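Local coordinates for sensor protein qseC (Escherichia coli, PDB 3JZ3) that serves as a membrane-bound sensor histidine kinase of the QseB/QseC two-component system, which activates the flagella regulon through FlhDC transcription, here seen as its cytoplasmic segment, at the interface of chains A and B. Coordinates in Å, arbitrary orientation; residue numbers count along the deposited sequence, not the author numbering. Chains: chain A/B, Sensor protein qseC.

Contacts 1 and 2 are neighbouring parts of a single interface that is not an exact two-fold, with the centres of their C-alpha atoms about 12 Å apart. Both draw on helix 42-61 of chain B and share B:Arg50, whose side chain serves contact 1 and whose backbone carbonyl serves contact 2. Contact 1 adds strand 31-32 and B:Asp33, with strand 41-42, A:Gln43 and the first turns of helix 115-131 of chain A. Contact 2 adds the loop after helix 48-62 of chain A. Together they set the second HisKA helix of chain B against the ATP-binding domain and linker of chain A, although the structure alone does not prove this dimer physiological.

Contact 1: the interface of chains A and B. Residues chain A 41-43, 116, 119; chain B 31, 33, 47, 50-51.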
loop_
_atom_site.group_PDB
_atom_site.type_symbol
_atom_site.label_atom_id
_atom_site.label_comp_id
_atom_site.label_asym_id
_atom_site.label_seq_id
_atom_site.Cartn_x
_atom_site.Cartn_y
_atom_site.Cartn_z
ATOM N N LEU A 41 -7.123 -6.519 6.789
ATOM C CA LEU A 41 -6.604 -5.158 6.939
ATOM C C LEU A 41 -6.980 -4.296 5.735
ATOM O O LEU A 41 -7.164 -4.811 4.628
ATOM C CB LEU A 41 -5.085 -5.175 7.120
ATOM N N LEU A 42 -7.098 -2.989 5.955
ATOM C CA LEU A 42 -7.457 -2.058 4.888
ATOM C C LEU A 42 -6.343 -1.053 4.599
ATOM O O LEU A 42 -5.765 -0.467 5.520
ATOM C CB LEU A 42 -8.760 -1.327 5.224
ATOM N N GLN A 43 -6.048 -0.866 3.315
ATOM C CA GLN A 43 -5.068 0.122 2.874
ATOM C C GLN A 43 -5.639 0.967 1.736
ATOM O O GLN A 43 -6.027 0.442 0.692
ATOM C CB GLN A 43 -3.773 -0.559 2.441
ATOM C CG GLN A 43 -2.594 0.387 2.335
ATOM C CD GLN A 43 -1.488 -0.163 1.461
ATOM O OE1 GLN A 43 -1.268 -1.373 1.403
ATOM N NE2 GLN A 43 -0.781 0.728 0.776
ATOM N N LEU A 116 1.678 -8.706 1.030
ATOM C CA LEU A 116 1.522 -7.434 0.324
ATOM C C LEU A 116 2.097 -7.479 -1.091
ATOM O O LEU A 116 1.474 -6.999 -2.030
ATOM C CB LEU A 116 2.154 -6.296 1.128
ATOM C CG LEU A 116 1.400 -4.970 1.189
ATOM C CD1 LEU A 116 0.115 -5.110 2.005
ATOM C CD2 LEU A 116 2.294 -3.888 1.779
ATOM N N SER A 119 -0.183 -9.796 -3.121
ATOM C CA SER A 119 -1.413 -9.077 -3.444
ATOM C C SER A 119 -1.173 -8.138 -4.611
ATOM O O SER A 119 -2.033 -7.977 -5.475
ATOM C CB SER A 119 -1.907 -8.276 -2.239
ATOM O OG SER A 119 -2.269 -9.135 -1.172
ATOM N N ASP B 31 -4.352 -8.260 3.143
ATOM C CA ASP B 31 -4.626 -6.832 3.228
ATOM C C ASP B 31 -5.358 -6.366 1.966
ATOM O O ASP B 31 -4.870 -6.552 0.849
ATOM C CB ASP B 31 -3.303 -6.073 3.408
ATOM C CG ASP B 31 -3.486 -4.574 3.584
ATOM O OD1 ASP B 31 -4.494 -4.008 3.112
ATOM O OD2 ASP B 31 -2.593 -3.949 4.192
ATOM N N ASP B 33 -6.547 -3.846 -0.802
ATOM C CA ASP B 33 -6.080 -2.636 -1.489
ATOM C C ASP B 33 -7.233 -1.924 -2.203
ATOM O O ASP B 33 -7.721 -2.398 -3.236
ATOM C CB ASP B 33 -4.972 -2.971 -2.499
ATOM C CG ASP B 33 -3.697 -3.470 -1.837
ATOM O OD1 ASP B 33 -3.415 -3.089 -0.678
ATOM O OD2 ASP B 33 -2.965 -4.244 -2.494
ATOM N N GLY B 47 -3.254 -1.930 8.153
ATOM C CA GLY B 47 -2.897 -1.758 6.745
ATOM C C GLY B 47 -1.676 -0.876 6.567
ATOM O O GLY B 47 -0.735 -1.236 5.853
ATOM N N ARG B 50 1.539 -2.591 8.059
ATOM C CA ARG B 50 2.137 -3.600 7.187
ATOM C C ARG B 50 2.884 -2.983 6.006
ATOM O O ARG B 50 3.975 -3.428 5.664
ATOM C CB ARG B 50 1.071 -4.565 6.679
ATOM C CG ARG B 50 0.490 -5.456 7.754
ATOM C CD ARG B 50 -0.809 -6.065 7.288
ATOM N NE ARG B 50 -1.418 -6.871 8.336
ATOM C CZ ARG B 50 -2.461 -7.673 8.160
ATOM N NH1 ARG B 50 -3.032 -7.789 6.965
ATOM N NH2 ARG B 50 -2.931 -8.366 9.189
ATOM N N ALA B 51 2.289 -1.964 5.389
ATOM C CA ALA B 51 2.935 -1.229 4.302
ATOM C C ALA B 51 4.185 -0.505 4.794
ATOM O O ALA B 51 5.196 -0.461 4.092
ATOM C CB ALA B 51 1.966 -0.251 3.665
HETATM O O HOH W 1 -2.175 -8.587 1.503
#
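A:Leu41 and B:Asp31 meet as a parallel beta bridge, joining the short strands 41-42 of chain A and 31-32 of chain B. The B:Asp31 side chain, CG anti to the backbone N (chi1 -177°), brings OD1 to 3.2 Å from the backbone O of A:Leu41. Both atoms are normally acceptors, so the approach is a clash and its detail doubtful.

Carbon contacts flank B:Asp31. A:Leu116 reaches in with two branches: its CD1 lies 3.8 Å from CB of B:Asp31, while its CD2 rests against the helix backbone, 3.7 Å from CA of B:Ala51. A:Gln43, anti to its own backbone N at CG (chi1 -164°) and extended beyond it, crosses B:Asp31 at about a right angle and brings its amide carbon CD to 4.1 Å from CB of B:Ala51. The extended B:Arg50 ends with NH1 3.3 Å from CB of A:Leu41, whose outer side chain is not modelled. Within chain B, CB of B:Asp31 sits in plane at the guanidinium edge and probably helps hold the arginine in place.

Among the polar groups, B:Asp33 lies alongside A:Gln43 and points the same way, its carboxylate nearly perpendicular to the amide. OD1 of B:Asp33 and OE1 of A:Gln43 are 3.4 Å apart, no hydrogen bond as modelled, which leaves the amide orientation doubtful. A further polar link runs through water 1, which lies 2.7 Å from the hydroxyl OG of A:Ser119 and 2.7 Å from the backbone N of B:Asp31, the latter bond bent (134° at H).

A:Leu116 and A:Ser119 begin the helix that carries the N box. In this dimer the site probably braces the ATP-binding domain of chain A against the HisKA segment of chain B.

Contact 2: the interface of chains A and B. Residues chain A 69-72; chain B 50, 53-54, 57.
B:Arg53 grips the A:Asp72 carboxylate side-on with two nitrogens. NH2 of B:Arg53 donates to OD1 of A:Asp72 at 2.8 Å in a salt bridge, meeting that oxygen on its syn side but somewhat above the carboxylate plane; it also sits near OD2. NE of B:Arg53 reaches the syn lone pair of OD2 of A:Asp72 at 3.2 Å, a more bent bond (136° at H). The carboxylate and guanidinium planes stand 62° apart, so the pairing is twisted rather than coplanar.

In the same shell, B:Gln57 reads the chain A backbone with both ends of its amide. NE2 of B:Gln57 donates to the carbonyl O of A:Asn69 at 3.0 Å, tilted from the carbonyl plane. OE1 of B:Gln57 accepts from the backbone N of A:Gln71 at 2.7 Å, nearly straight and on a lone pair in the carbonyl plane. The two bonds fix the rotation of the amide, which an extended chain, with CG anti to the backbone N (chi1 -177°), carries out from the helix.

Further out, CD2 of A:Leu70 lies 3.9 Å from CD1 of B:Leu54. The A:Gln71 chain, bent at chi2, lays its CG by OE1 of B:Gln57 and crosses B:Arg53 at about a right angle, with OE1 of A:Gln71 4.0 Å from CG of B:Arg53. Water 2 lies 2.8 Å from OD2 of A:Asp72 and 3.0 Å from the backbone O of B:Arg50.

All the chain B groups lie along helix 42-61, while residues 69-72 of chain A belong to the linker from helix 48-62 to strand 74-77, where the helical part passes into the ATP-binding domain.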
loop_
_atom_site.group_PDB
_atom_site.type_symbol
_atom_site.label_atom_id
_atom_site.label_comp_id
_atom_site.label_asym_id
_atom_site.label_seq_id
_atom_site.Cartn_x
_atom_site.Cartn_y
_atom_site.Cartn_z
ATOM N N ASN A 69 14.168 -13.293 5.300
ATOM C CA ASN A 69 14.283 -12.238 6.310
ATOM C C ASN A 69 13.431 -10.982 6.065
ATOM O O ASN A 69 13.572 -9.986 6.780
ATOM C CB ASN A 69 15.758 -11.863 6.515
ATOM C CG ASN A 69 16.614 -13.046 6.934
ATOM O OD1 ASN A 69 17.657 -13.310 6.335
ATOM N ND2 ASN A 69 16.177 -13.765 7.963
ATOM N N LEU A 70 12.554 -11.036 5.062
ATOM C CA LEU A 70 11.601 -9.958 4.808
ATOM C C LEU A 70 10.553 -9.864 5.909
ATOM O O LEU A 70 10.088 -10.883 6.425
ATOM C CB LEU A 70 10.888 -10.164 3.477
ATOM C CG LEU A 70 11.349 -9.459 2.203
ATOM C CD1 LEU A 70 10.434 -9.875 1.064
ATOM C CD2 LEU A 70 11.349 -7.940 2.355
ATOM N N GLN A 71 10.182 -8.636 6.259
ATOM C CA GLN A 71 9.103 -8.387 7.209
ATOM C C GLN A 71 7.813 -9.061 6.757
ATOM O O GLN A 71 7.479 -9.027 5.573
ATOM C CB GLN A 71 8.862 -6.880 7.356
ATOM C CG GLN A 71 9.922 -6.141 8.159
ATOM C CD GLN A 71 9.935 -6.526 9.629
ATOM O OE1 GLN A 71 8.963 -7.067 10.153
ATOM N NE2 GLN A 71 11.045 -6.245 10.303
ATOM N N ASP A 72 7.117 -9.688 7.706
ATOM C CA ASP A 72 5.772 -10.246 7.504
ATOM C C ASP A 72 5.644 -11.431 6.542
ATOM O O ASP A 72 4.546 -11.727 6.064
ATOM C CB ASP A 72 4.779 -9.147 7.110
ATOM C CG ASP A 72 4.594 -8.113 8.192
ATOM O OD1 ASP A 72 4.439 -8.502 9.372
ATOM O OD2 ASP A 72 4.602 -6.908 7.859
ATOM N N ARG B 50 1.539 -2.591 8.059
ATOM C CA ARG B 50 2.137 -3.600 7.187
ATOM C C ARG B 50 2.884 -2.983 6.006
ATOM O O ARG B 50 3.975 -3.428 5.664
ATOM C CB ARG B 50 1.071 -4.565 6.679
ATOM C CG ARG B 50 0.490 -5.456 7.754
ATOM C CD ARG B 50 -0.809 -6.065 7.288
ATOM N NE ARG B 50 -1.418 -6.871 8.336
ATOM C CZ ARG B 50 -2.461 -7.673 8.160
ATOM N NH1 ARG B 50 -3.032 -7.789 6.965
ATOM N NH2 ARG B 50 -2.931 -8.366 9.189
ATOM N N ARG B 53 6.168 -1.336 7.529
ATOM C CA ARG B 53 7.189 -2.358 7.779
ATOM C C ARG B 53 7.934 -2.802 6.518
ATOM O O ARG B 53 9.169 -2.848 6.507
ATOM C CB ARG B 53 6.569 -3.561 8.493
ATOM C CG ARG B 53 6.950 -3.653 9.958
ATOM C CD ARG B 53 5.755 -3.913 10.863
ATOM N NE ARG B 53 4.956 -5.079 10.487
ATOM C CZ ARG B 53 3.728 -5.318 10.949
ATOM N NH1 ARG B 53 3.152 -4.473 11.802
ATOM N NH2 ARG B 53 3.068 -6.396 10.556
ATOM N N LEU B 54 7.187 -3.106 5.459
ATOM C CA LEU B 54 7.777 -3.544 4.196
ATOM C C LEU B 54 8.606 -2.447 3.524
ATOM O O LEU B 54 9.770 -2.672 3.176
ATOM C CB LEU B 54 6.692 -4.056 3.240
ATOM C CG LEU B 54 7.124 -4.605 1.872
ATOM C CD1 LEU B 54 8.149 -5.734 2.002
ATOM C CD2 LEU B 54 5.910 -5.074 1.085
ATOM N N GLN B 57 11.767 -1.417 5.433
ATOM C CA GLN B 57 12.831 -2.393 5.207
ATOM C C GLN B 57 13.463 -2.195 3.834
ATOM O O GLN B 57 14.687 -2.146 3.714
ATOM C CB GLN B 57 12.303 -3.820 5.362
ATOM C CG GLN B 57 13.375 -4.894 5.199
ATOM C CD GLN B 57 12.895 -6.284 5.578
ATOM O OE1 GLN B 57 11.728 -6.635 5.386
ATOM N NE2 GLN B 57 13.801 -7.084 6.119
HETATM O O HOH W 2 4.025 -6.413 5.195
#